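Local atomic coordinates of Nrps/pks (Streptomyces albus, PDB entry 4OPE), a protein that probably catalyses decarboxylative chain elongation as a ketosynthase domain of the AT-less type I polyketide synthase that makes oxazolomycin. Residues N157-S160 against D164-G167; F81-V86 against I97-V102; V321-L326 against P384-D389. One frame throughout, in Å; residues are numbered along the deposited sequence. Where two conformers were deposited one is given.

Overall arrangement
From the N terminus, contact 2 comes first, bridging ten mostly helical residues so that the chain before helix 85-90 meets helix 93-108. Contact 1 closes next, over a still shorter span, across the last turn of helix 152-163 and the loop leading to strand 169-173. The two touch each other, Val159 packing on Phe98, Leu99 and Val102. Contact 3, by contrast, spans 57 residues and ties helix 318-329 to the loop before strand 393-395; its centre lies about 42 Å from that of contact 1, across the chain's centre. All three run in series, none nested or crossed.

Contact 1. Residues N157-S160 against D164-G167; sequences NRVS and DFDG
Val159 reaches out of the last turns of helix 152-163 through one methyl group, CG1, which lies 4.2 Å from Phe165 CD2 and meets the ring at a slant. The ring arrives there because Phe165 CG stands beside its own backbone N (chi1 -67°), opposite the carbonyl carbon. One step along, Ser160 supplies the polar part of the contact. Its carbonyl oxygen accepts the backbone N-H of Phe165, with Ser160 O and Phe165 N 2.8 Å apart, a bond that folds back into the last turn of the helix. Asp164, whose positive phi of 61° bends the chain out of the helix, completes a Schellman motif, the classic way of ending a helix with two bonds returned to its final turn. The same bend brings Phe165 CB to 4.0 Å from Ser160 CA. Ser160 OG lies 2.5 Å from a water, with no donor assigned between them. That water donates toward Phe165 O at 2.7 Å and toward Gly167 O at 3.0 Å, although acceptors around it outnumber its protons and the bonds may be shared. Ser160 OG is hydrogen-bonded to Ser169 OG as well, at the start of strand 169-173. The exposed Asp164 directs OD1 to the backbone N of Ala275 of the second subunit, so the turn takes part in the dimer interface. The helix end thus lies between strand 121-126, where Val123 meets Val159, Ser160 and Phe165, and helix 93-108 alongside Val159, while the loop leads into strand 169-173, the outermost strand of the sheet within this chain.

Contact 2. Residues F81-V86 against I97-V102; sequences FRMSQV and IFLQTV
The carbonyl oxygen of Ile97 receives the backbone N of Thr101 at 2.9 Å, and Thr101 OG1 lies 3.0 Å from the same Ile97 O, though its proton may go to Ser243 instead; this turn of helix 93-108 presents Leu99 and Gln100 to Phe81. Leu99 CB sits over one face of the Phe81 ring, offset toward the rim, in a CH-pi contact 4.2 Å from the centroid and 18° off the normal. Both Leu99 methyls spread along the ring, CD1 standing 4.1 Å from Phe81 CG. Gln100 comes in crosswise: with CG beside its backbone N (chi1 -58°), that methylene is 3.8 Å from Phe81 CE2, and the chain beyond runs extended. Selenomethionine Met83 brings CE to 4.5 Å from Leu99 CD1, a looser touch. An alanine at Phe81 would remove the ring and would probably leave Leu99 CB and Gln100 CG facing a gap. Phe76, Phe162 and Phe570 also meet the Phe81 ring, Phe162 edge-to-face, and this cluster joins the chain before helix 85-90 to helix 93-108. That buried helix, whose Thr101 side chain rests on strand 242-250, belongs to the layered helix-on-sheet architecture of the thiolase fold.

Contact 3. Residues V321-L326 against P384-D389; sequences VEITGL and PHLDLD
Ile323 fits its side chain against two leucines of the loop, CD1 and CG1 each favouring one of them while CG2 reaches both residues. CD1 lies 3.9 Å from Leu388 CD2, and CG1 is 4.0 Å from Leu386 CD2; in both pairs the side chains cross at about a right angle. The remaining branch, CG2, rests 4.1 Å from Leu386 O and also borders Leu388, so the isoleucine touches backbone as well as side chains. With CG1 beside the backbone N (chi1 -57°) and CG2 anti to it, both branches meet the loop; a chi2 of -57° then places CD1 at Leu388. No hydrogen bond crosses between the segments; the interface is apolar, and all three touching residues are buried.

Further out, the loop is shaped by Asp387, whose backbone takes a left-handed conformation between the two leucines. On the helix side Glu322, the neighbour of Ile323, is held by two backbone amides, OE2 taking the N-H of His311 and OE1 that of Gly312. Phe393 receives both Leu326 and Leu388.

In the wider fold, helix 318-329 connects the adjacent parallel strands 308-309 and 340-343 in a beta-alpha-beta crossover, packed between helix 284-298 and the loop 384-389, which leads into strand 393-395, the outermost strand within this chain at this end of the central sheet.

Contact 1. Residues N157-S160 against D164-G167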
ATOM      1  N   ASN A 157       1.277  -5.920  -9.327  1.00 38.13           N
ATOM      2  CA  ASN A 157       0.381  -6.619 -10.267  1.00 37.58           C
ATOM      3  C   ASN A 157       1.150  -7.322 -11.390  1.00 37.45           C
ATOM      4  O   ASN A 157       0.854  -8.445 -11.759  1.00 33.96           O
ATOM      5  CB  ASN A 157      -0.575  -5.624 -10.916  1.00 37.44           C
ATOM      6  CG  ASN A 157      -1.600  -5.074  -9.977  1.00 35.79           C
ATOM      7  OD1 ASN A 157      -2.239  -4.103 -10.304  1.00 37.10           O
ATOM      8  ND2 ASN A 157      -1.773  -5.674  -8.831  1.00 36.48           N
ATOM      9  N   ARG A 158       2.150  -6.640 -11.914  1.00 37.83           N
ATOM     10  CA  ARG A 158       2.970  -7.235 -12.914  1.00 40.33           C
ATOM     11  C   ARG A 158       3.712  -8.488 -12.385  1.00 37.63           C
ATOM     12  O   ARG A 158       3.775  -9.535 -13.052  1.00 36.45           O
ATOM     13  CB  ARG A 158       3.929  -6.203 -13.459  1.00 45.08           C
ATOM     14  CG  ARG A 158       4.684  -6.686 -14.698  1.00 51.14           C
ATOM     15  CD  ARG A 158       5.035  -5.520 -15.606  1.00 54.00           C
ATOM     16  NE  ARG A 158       4.175  -5.510 -16.772  1.00 60.35           N
ATOM     17  CZ  ARG A 158       3.759  -4.433 -17.431  1.00 64.27           C
ATOM     18  NH1 ARG A 158       4.080  -3.208 -17.066  1.00 71.44           N
ATOM     19  NH2 ARG A 158       2.989  -4.593 -18.481  1.00 68.48           N
ATOM     20  N   VAL A 159       4.242  -8.418 -11.189  1.00 34.84           N
ATOM     21  CA  VAL A 159       4.751  -9.646 -10.566  1.00 34.56           C
ATOM     22  C   VAL A 159       3.646 -10.736 -10.461  1.00 33.84           C
ATOM     23  O   VAL A 159       3.830 -11.912 -10.867  1.00 32.20           O
ATOM     24  CB  VAL A 159       5.390  -9.330  -9.209  1.00 33.75           C
ATOM     25  CG1 VAL A 159       5.609 -10.592  -8.389  1.00 34.49           C
ATOM     26  CG2 VAL A 159       6.711  -8.666  -9.466  1.00 34.12           C
ATOM     27  N   SER A 160       2.494 -10.343  -9.940  1.00 32.73           N
ATOM     28  CA  SER A 160       1.433 -11.308  -9.774  1.00 35.47           C
ATOM     29  C   SER A 160       1.040 -11.987 -11.120  1.00 36.98           C
ATOM     30  O   SER A 160       0.791 -13.186 -11.172  1.00 37.67           O
ATOM     31  CB  SER A 160       0.225 -10.673  -9.077  1.00 35.34           C
ATOM     32  OG  SER A 160       0.509 -10.416  -7.704  1.00 34.12           O
ATOM     33  N   ASP A 164       2.158 -15.858 -11.939  1.00 35.28           N
ATOM     34  CA  ASP A 164       0.892 -16.480 -11.661  1.00 37.49           C
ATOM     35  C   ASP A 164       0.621 -16.565 -10.178  1.00 36.74           C
ATOM     36  O   ASP A 164       0.391 -17.643  -9.616  1.00 36.93           O
ATOM     37  CB  ASP A 164       0.814 -17.851 -12.337  1.00 39.78           C
ATOM     38  CG  ASP A 164      -0.632 -18.377 -12.474  1.00 42.90           C
ATOM     39  OD1 ASP A 164      -1.602 -17.639 -12.172  1.00 44.94           O
ATOM     40  OD2 ASP A 164      -0.799 -19.564 -12.844  1.00 49.51           O
ATOM     41  N   PHE A 165       0.685 -15.415  -9.530  1.00 36.57           N
ATOM     42  CA  PHE A 165       0.396 -15.346  -8.108  1.00 37.66           C
ATOM     43  C   PHE A 165      -1.002 -14.755  -7.921  1.00 38.22           C
ATOM     44  O   PHE A 165      -1.245 -13.573  -8.210  1.00 39.09           O
ATOM     45  CB  PHE A 165       1.459 -14.500  -7.380  1.00 38.08           C
ATOM     46  CG  PHE A 165       2.837 -15.107  -7.353  1.00 37.93           C
ATOM     47  CD1 PHE A 165       3.026 -16.473  -7.495  1.00 38.60           C
ATOM     48  CD2 PHE A 165       3.948 -14.295  -7.165  1.00 36.59           C
ATOM     49  CE1 PHE A 165       4.288 -17.013  -7.473  1.00 39.09           C
ATOM     50  CE2 PHE A 165       5.203 -14.822  -7.118  1.00 36.57           C
ATOM     51  CZ  PHE A 165       5.385 -16.186  -7.285  1.00 38.67           C
ATOM     52  N   ASP A 166      -1.935 -15.580  -7.468  1.00 39.32           N
ATOM     53  CA  ASP A 166      -3.339 -15.161  -7.457  1.00 41.22           C
ATOM     54  C   ASP A 166      -3.837 -14.921  -6.037  1.00 39.05           C
ATOM     55  O   ASP A 166      -5.002 -14.891  -5.773  1.00 40.49           O
ATOM     56  CB  ASP A 166      -4.216 -16.129  -8.281  1.00 43.32           C
ATOM     57  CG  ASP A 166      -4.285 -17.546  -7.704  1.00 47.97           C
ATOM     58  OD1 ASP A 166      -3.675 -17.832  -6.626  1.00 47.24           O
ATOM     59  OD2 ASP A 166      -4.978 -18.385  -8.354  1.00 51.54           O
ATOM     60  N   GLY A 167      -2.908 -14.731  -5.124  1.00 37.65           N
ATOM     61  CA  GLY A 167      -3.210 -14.139  -3.841  1.00 36.24           C
ATOM     62  C   GLY A 167      -3.301 -12.629  -3.949  1.00 34.22           C
ATOM     63  O   GLY A 167      -3.256 -12.050  -5.048  1.00 33.67           O
TER
HETATM   64  O   HOH W   1      -0.465 -12.063  -6.114  1.00 29.94           O

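Contact 2. Residues F81-V86 against I97-V102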
ATOM      1  N   PHE A  81      10.503 -11.151 -20.031  1.00 39.98           N
ATOM      2  CA  PHE A  81       9.219 -10.842 -19.407  1.00 41.56           C
ATOM      3  C   PHE A  81       8.056 -10.535 -20.340  1.00 42.97           C
ATOM      4  O   PHE A  81       7.095  -9.983 -19.887  1.00 42.29           O
ATOM      5  CB  PHE A  81       9.411  -9.725 -18.384  1.00 39.80           C
ATOM      6  CG  PHE A  81      10.287 -10.141 -17.248  1.00 36.91           C
ATOM      7  CD1 PHE A  81       9.804 -11.016 -16.278  1.00 36.90           C
ATOM      8  CD2 PHE A  81      11.583  -9.728 -17.188  1.00 34.39           C
ATOM      9  CE1 PHE A  81      10.613 -11.430 -15.236  1.00 35.96           C
ATOM     10  CE2 PHE A  81      12.381 -10.127 -16.157  1.00 35.45           C
ATOM     11  CZ  PHE A  81      11.910 -10.980 -15.176  1.00 34.29           C
ATOM     12  N   ARG A  82       8.158 -10.905 -21.617  1.00 46.37           N
ATOM     13  CA  ARG A  82       7.060 -10.783 -22.575  0.50 47.67           C
ATOM     14  C   ARG A  82       6.518  -9.364 -22.681  1.00 48.24           C
ATOM     15  O   ARG A  82       5.317  -9.110 -22.582  1.00 48.87           O
ATOM     16  CB  ARG A  82       5.931 -11.775 -22.246  0.50 49.06           C
ATOM     17  CG  ARG A  82       6.361 -13.233 -22.324  0.50 49.92           C
ATOM     18  CD  ARG A  82       5.165 -14.173 -22.473  0.50 51.10           C
ATOM     19  NE  ARG A  82       5.559 -15.570 -22.295  0.50 49.63           N
ATOM     20  CZ  ARG A  82       5.839 -16.387 -23.293  0.50 48.89           C
ATOM     21  NH1 ARG A  82       6.223 -17.633 -23.051  0.50 47.33           N
ATOM     22  NH2 ARG A  82       5.728 -15.942 -24.534  0.50 50.77           N
HETATM   23  N   MSE A  83       7.408  -8.428 -22.896  1.00 49.37           N
HETATM   24  CA  MSE A  83       6.980  -7.063 -23.070  1.00 49.36           C
HETATM   25  C   MSE A  83       7.873  -6.495 -24.132  1.00 48.66           C
HETATM   26  O   MSE A  83       8.978  -6.947 -24.365  1.00 48.64           O
HETATM   27  CB  MSE A  83       6.912  -6.384 -21.690  1.00 50.60           C
HETATM   28  CG  MSE A  83       8.032  -5.385 -21.399  1.00 54.60           C
HETATM   29 SE   MSE A  83       7.925  -4.451 -19.629  0.68 58.89          SE
HETATM   30  CE  MSE A  83       7.074  -5.850 -18.557  1.00 49.09           C
ATOM     31  N   SER A  84       7.342  -5.521 -24.837  1.00 52.21           N
ATOM     32  CA  SER A  84       8.077  -4.809 -25.861  1.00 49.75           C
ATOM     33  C   SER A  84       9.143  -3.931 -25.248  1.00 48.28           C
ATOM     34  O   SER A  84       8.996  -3.439 -24.120  1.00 44.68           O
ATOM     35  CB  SER A  84       7.120  -3.918 -26.632  1.00 48.99           C
ATOM     36  OG  SER A  84       6.505  -3.011 -25.748  1.00 51.63           O
ATOM     37  N   GLN A  85      10.197  -3.721 -26.024  1.00 49.26           N
ATOM     38  CA  GLN A  85      11.236  -2.751 -25.706  1.00 51.54           C
ATOM     39  C   GLN A  85      10.647  -1.360 -25.403  1.00 50.32           C
ATOM     40  O   GLN A  85      11.080  -0.687 -24.478  1.00 49.06           O
ATOM     41  CB  GLN A  85      12.218  -2.665 -26.879  1.00 53.17           C
ATOM     42  CG  GLN A  85      13.137  -1.456 -26.869  1.00 55.42           C
ATOM     43  CD  GLN A  85      14.113  -1.499 -25.725  1.00 57.66           C
ATOM     44  OE1 GLN A  85      14.497  -2.576 -25.274  1.00 58.45           O
ATOM     45  NE2 GLN A  85      14.528  -0.327 -25.245  1.00 58.96           N
ATOM     46  N   VAL A  86       9.674  -0.946 -26.200  1.00 51.70           N
ATOM     47  CA  VAL A  86       9.108   0.381 -26.081  1.00 52.83           C
ATOM     48  C   VAL A  86       8.331   0.479 -24.785  1.00 50.36           C
ATOM     49  O   VAL A  86       8.487   1.454 -24.049  1.00 48.56           O
ATOM     50  CB  VAL A  86       8.289   0.823 -27.362  1.00 56.22           C
ATOM     51  CG1 VAL A  86       6.974   1.549 -27.047  1.00 56.07           C
ATOM     52  CG2 VAL A  86       9.152   1.747 -28.228  1.00 58.91           C
ATOM     53  N   ILE A  97      13.011  -3.814 -12.185  1.00 38.82           N
ATOM     54  CA  ILE A  97      13.997  -4.410 -11.317  1.00 36.73           C
ATOM     55  C   ILE A  97      13.349  -5.352 -10.331  1.00 34.99           C
ATOM     56  O   ILE A  97      13.881  -6.427 -10.032  1.00 35.89           O
ATOM     57  CB  ILE A  97      14.780  -3.314 -10.613  1.00 37.91           C
ATOM     58  CG1 ILE A  97      15.696  -2.677 -11.659  1.00 39.59           C
ATOM     59  CG2 ILE A  97      15.561  -3.885  -9.438  1.00 38.41           C
ATOM     60  CD1 ILE A  97      16.552  -1.558 -11.124  1.00 41.84           C
ATOM     61  N   PHE A  98      12.200  -4.961  -9.820  1.00 31.74           N
ATOM     62  CA  PHE A  98      11.512  -5.828  -8.912  1.00 31.67           C
ATOM     63  C   PHE A  98      11.096  -7.173  -9.559  1.00 31.61           C
ATOM     64  O   PHE A  98      11.054  -8.206  -8.898  1.00 29.25           O
ATOM     65  CB  PHE A  98      10.313  -5.112  -8.324  1.00 31.99           C
ATOM     66  CG  PHE A  98       9.743  -5.785  -7.143  1.00 31.96           C
ATOM     67  CD1 PHE A  98      10.496  -5.958  -6.001  1.00 32.80           C
ATOM     68  CD2 PHE A  98       8.483  -6.254  -7.158  1.00 33.80           C
ATOM     69  CE1 PHE A  98       9.982  -6.603  -4.884  1.00 32.87           C
ATOM     70  CE2 PHE A  98       7.959  -6.902  -6.037  1.00 34.88           C
ATOM     71  CZ  PHE A  98       8.717  -7.078  -4.904  1.00 32.71           C
ATOM     72  N   LEU A  99      10.822  -7.161 -10.849  1.00 30.96           N
ATOM     73  CA  LEU A  99      10.523  -8.394 -11.531  1.00 31.83           C
ATOM     74  C   LEU A  99      11.720  -9.330 -11.513  1.00 32.12           C
ATOM     75  O   LEU A  99      11.604 -10.526 -11.188  1.00 32.16           O
ATOM     76  CB  LEU A  99      10.149  -8.126 -12.962  1.00 33.70           C
ATOM     77  CG  LEU A  99       8.694  -7.906 -13.262  1.00 36.18           C
ATOM     78  CD1 LEU A  99       8.645  -7.365 -14.670  1.00 38.37           C
ATOM     79  CD2 LEU A  99       7.888  -9.190 -13.159  1.00 36.83           C
ATOM     80  N   GLN A 100      12.888  -8.795 -11.829  1.00 31.95           N
ATOM     81  CA  GLN A 100      14.084  -9.621 -11.757  1.00 32.60           C
ATOM     82  C   GLN A 100      14.363 -10.081 -10.319  1.00 31.61           C
ATOM     83  O   GLN A 100      14.732 -11.234 -10.106  1.00 31.87           O
ATOM     84  CB  GLN A 100      15.267  -8.920 -12.399  1.00 33.85           C
ATOM     85  CG  GLN A 100      14.984  -8.558 -13.877  1.00 37.08           C
ATOM     86  CD  GLN A 100      16.139  -7.788 -14.539  1.00 39.49           C
ATOM     87  OE1 GLN A 100      16.869  -7.119 -13.872  1.00 39.28           O
ATOM     88  NE2 GLN A 100      16.255  -7.853 -15.851  1.00 42.46           N
ATOM     89  N   THR A 101      14.138  -9.208  -9.340  1.00 29.92           N
ATOM     90  CA  THR A 101      14.316  -9.567  -7.950  1.00 29.19           C
ATOM     91  C   THR A 101      13.426 -10.724  -7.573  1.00 29.01           C
ATOM     92  O   THR A 101      13.866 -11.696  -6.977  1.00 30.13           O
ATOM     93  CB  THR A 101      14.003  -8.360  -7.068  1.00 30.38           C
ATOM     94  OG1 THR A 101      14.965  -7.334  -7.353  1.00 32.32           O
ATOM     95  CG2 THR A 101      14.014  -8.715  -5.594  1.00 29.19           C
ATOM     96  N   VAL A 102      12.173 -10.688  -7.968  1.00 29.36           N
ATOM     97  CA  VAL A 102      11.296 -11.805  -7.607  1.00 29.43           C
ATOM     98  C   VAL A 102      11.751 -13.095  -8.246  1.00 29.20           C
ATOM     99  O   VAL A 102      11.749 -14.153  -7.605  1.00 29.87           O
ATOM    100  CB  VAL A 102       9.830 -11.520  -7.900  1.00 28.89           C
ATOM    101  CG1 VAL A 102       8.982 -12.733  -7.573  1.00 28.98           C
ATOM    102  CG2 VAL A 102       9.394 -10.344  -7.040  1.00 28.05           C
TER

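Contact 3. Residues V321-L326 against P384-D389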
ATOM      1  N   VAL A 321      16.550  10.033  19.581  1.00 38.03           N
ATOM      2  CA  VAL A 321      15.162   9.639  19.740  1.00 39.13           C
ATOM      3  C   VAL A 321      15.017   8.127  19.647  1.00 37.90           C
ATOM      4  O   VAL A 321      14.254   7.545  20.399  1.00 38.37           O
ATOM      5  CB  VAL A 321      14.263  10.353  18.712  1.00 40.69           C
ATOM      6  CG1 VAL A 321      12.888   9.704  18.582  1.00 40.31           C
ATOM      7  CG2 VAL A 321      14.132  11.816  19.115  1.00 41.90           C
ATOM      8  N   GLU A 322      15.750   7.495  18.742  1.00 37.40           N
ATOM      9  CA  GLU A 322      15.680   6.046  18.604  1.00 38.06           C
ATOM     10  C   GLU A 322      16.144   5.364  19.889  1.00 38.57           C
ATOM     11  O   GLU A 322      15.531   4.409  20.374  1.00 38.03           O
ATOM     12  CB  GLU A 322      16.499   5.569  17.421  1.00 37.84           C
ATOM     13  CG  GLU A 322      16.391   4.073  17.183  1.00 40.55           C
ATOM     14  CD  GLU A 322      16.827   3.599  15.779  1.00 42.71           C
ATOM     15  OE1 GLU A 322      17.470   4.374  15.017  1.00 42.25           O
ATOM     16  OE2 GLU A 322      16.502   2.417  15.434  1.00 42.52           O
ATOM     17  N   ILE A 323      17.198   5.887  20.474  1.00 38.28           N
ATOM     18  CA  ILE A 323      17.664   5.301  21.703  1.00 40.44           C
ATOM     19  C   ILE A 323      16.657   5.483  22.848  1.00 41.05           C
ATOM     20  O   ILE A 323      16.416   4.578  23.651  1.00 45.55           O
ATOM     21  CB  ILE A 323      19.049   5.824  22.090  1.00 39.47           C
ATOM     22  CG1 ILE A 323      20.054   5.567  20.976  1.00 40.22           C
ATOM     23  CG2 ILE A 323      19.526   5.109  23.325  1.00 39.61           C
ATOM     24  CD1 ILE A 323      20.187   4.104  20.576  1.00 40.83           C
ATOM     25  N   THR A 324      16.054   6.643  22.925  1.00 39.05           N
ATOM     26  CA  THR A 324      15.070   6.873  23.942  1.00 39.18           C
ATOM     27  C   THR A 324      13.882   5.952  23.775  1.00 39.60           C
ATOM     28  O   THR A 324      13.353   5.481  24.751  1.00 41.57           O
ATOM     29  CB  THR A 324      14.569   8.289  23.832  1.00 39.43           C
ATOM     30  OG1 THR A 324      15.701   9.154  23.882  1.00 42.70           O
ATOM     31  CG2 THR A 324      13.589   8.606  24.945  1.00 38.56           C
ATOM     32  N   GLY A 325      13.450   5.710  22.540  1.00 39.24           N
ATOM     33  CA  GLY A 325      12.353   4.775  22.272  1.00 38.82           C
ATOM     34  C   GLY A 325      12.676   3.394  22.810  1.00 40.12           C
ATOM     35  O   GLY A 325      11.841   2.768  23.467  1.00 41.84           O
ATOM     36  N   LEU A 326      13.894   2.934  22.546  1.00 39.48           N
ATOM     37  CA  LEU A 326      14.333   1.640  22.983  1.00 39.95           C
ATOM     38  C   LEU A 326      14.319   1.553  24.490  1.00 40.02           C
ATOM     39  O   LEU A 326      13.760   0.605  25.048  1.00 41.94           O
ATOM     40  CB  LEU A 326      15.730   1.349  22.475  1.00 41.25           C
ATOM     41  CG  LEU A 326      15.835   1.013  20.982  1.00 41.28           C
ATOM     42  CD1 LEU A 326      17.256   1.185  20.532  1.00 42.24           C
ATOM     43  CD2 LEU A 326      15.427  -0.409  20.693  1.00 42.66           C
ATOM     44  N   PRO A 384      27.657  11.829  21.269  1.00 43.46           N
ATOM     45  CA  PRO A 384      27.742  11.989  22.715  1.00 44.14           C
ATOM     46  C   PRO A 384      26.429  12.283  23.371  1.00 47.05           C
ATOM     47  O   PRO A 384      26.366  12.177  24.583  1.00 49.80           O
ATOM     48  CB  PRO A 384      28.666  13.184  22.882  1.00 43.16           C
ATOM     49  CG  PRO A 384      28.441  13.980  21.669  1.00 42.56           C
ATOM     50  CD  PRO A 384      28.139  13.018  20.561  1.00 42.44           C
ATOM     51  N   HIS A 385      25.392  12.632  22.606  1.00 47.13           N
ATOM     52  CA  HIS A 385      24.076  12.927  23.204  1.00 49.75           C
ATOM     53  C   HIS A 385      23.142  11.717  23.338  1.00 51.15           C
ATOM     54  O   HIS A 385      21.965  11.900  23.653  1.00 50.91           O
ATOM     55  CB  HIS A 385      23.342  13.992  22.396  1.00 48.09           C
ATOM     56  CG  HIS A 385      24.197  15.161  22.058  1.00 49.17           C
ATOM     57  ND1 HIS A 385      24.486  15.524  20.756  1.00 50.94           N
ATOM     58  CD2 HIS A 385      24.857  16.033  22.848  1.00 49.90           C
ATOM     59  CE1 HIS A 385      25.291  16.572  20.756  1.00 50.28           C
ATOM     60  NE2 HIS A 385      25.539  16.892  22.014  1.00 54.06           N
ATOM     61  N   LEU A 386      23.625  10.505  23.073  1.00 49.69           N
ATOM     62  CA  LEU A 386      22.761   9.304  23.171  1.00 50.64           C
ATOM     63  C   LEU A 386      22.787   8.705  24.548  1.00 55.80           C
ATOM     64  O   LEU A 386      21.794   8.080  24.977  1.00 51.10           O
ATOM     65  CB  LEU A 386      23.243   8.200  22.258  1.00 48.27           C
ATOM     66  CG  LEU A 386      23.475   8.519  20.799  1.00 46.94           C
ATOM     67  CD1 LEU A 386      24.213   7.349  20.184  1.00 46.88           C
ATOM     68  CD2 LEU A 386      22.152   8.803  20.109  1.00 44.85           C
ATOM     69  N   ASP A 387      23.967   8.825  25.177  1.00 60.91           N
ATOM     70  CA  ASP A 387      24.245   8.245  26.487  1.00 66.61           C
ATOM     71  C   ASP A 387      24.069   6.725  26.493  1.00 61.02           C
ATOM     72  O   ASP A 387      23.470   6.165  27.409  1.00 54.68           O
ATOM     73  CB  ASP A 387      23.353   8.904  27.560  1.00 75.04           C
ATOM     74  CG  ASP A 387      23.876   8.678  28.986  1.00 83.47           C
ATOM     75  OD1 ASP A 387      25.124   8.620  29.181  1.00 77.07           O
ATOM     76  OD2 ASP A 387      23.020   8.555  29.901  1.00 93.78           O
ATOM     77  N   LEU A 388      24.607   6.071  25.463  1.00 62.13           N
ATOM     78  CA  LEU A 388      24.467   4.620  25.284  1.00 61.52           C
ATOM     79  C   LEU A 388      24.864   3.768  26.473  1.00 65.09           C
ATOM     80  O   LEU A 388      24.295   2.699  26.704  1.00 59.67           O
ATOM     81  CB  LEU A 388      25.333   4.161  24.133  1.00 61.83           C
ATOM     82  CG  LEU A 388      24.677   4.179  22.762  1.00 61.38           C
ATOM     83  CD1 LEU A 388      25.643   3.539  21.785  1.00 62.48           C
ATOM     84  CD2 LEU A 388      23.342   3.458  22.759  1.00 59.22           C
ATOM     85  N   ASP A 389      25.839   4.262  27.221  1.00 69.38           N
ATOM     86  CA  ASP A 389      26.544   3.479  28.223  1.00 74.61           C
ATOM     87  C   ASP A 389      25.635   3.220  29.403  1.00 70.60           C
ATOM     88  O   ASP A 389      25.779   2.217  30.110  1.00 67.90           O
ATOM     89  CB  ASP A 389      27.818   4.226  28.633  1.00 87.12           C
ATOM     90  CG  ASP A 389      28.463   4.988  27.444  1.00 94.17           C
ATOM     91  OD1 ASP A 389      27.869   6.008  26.994  1.00103.22           O
ATOM     92  OD2 ASP A 389      29.528   4.551  26.945  1.00 87.31           O
TER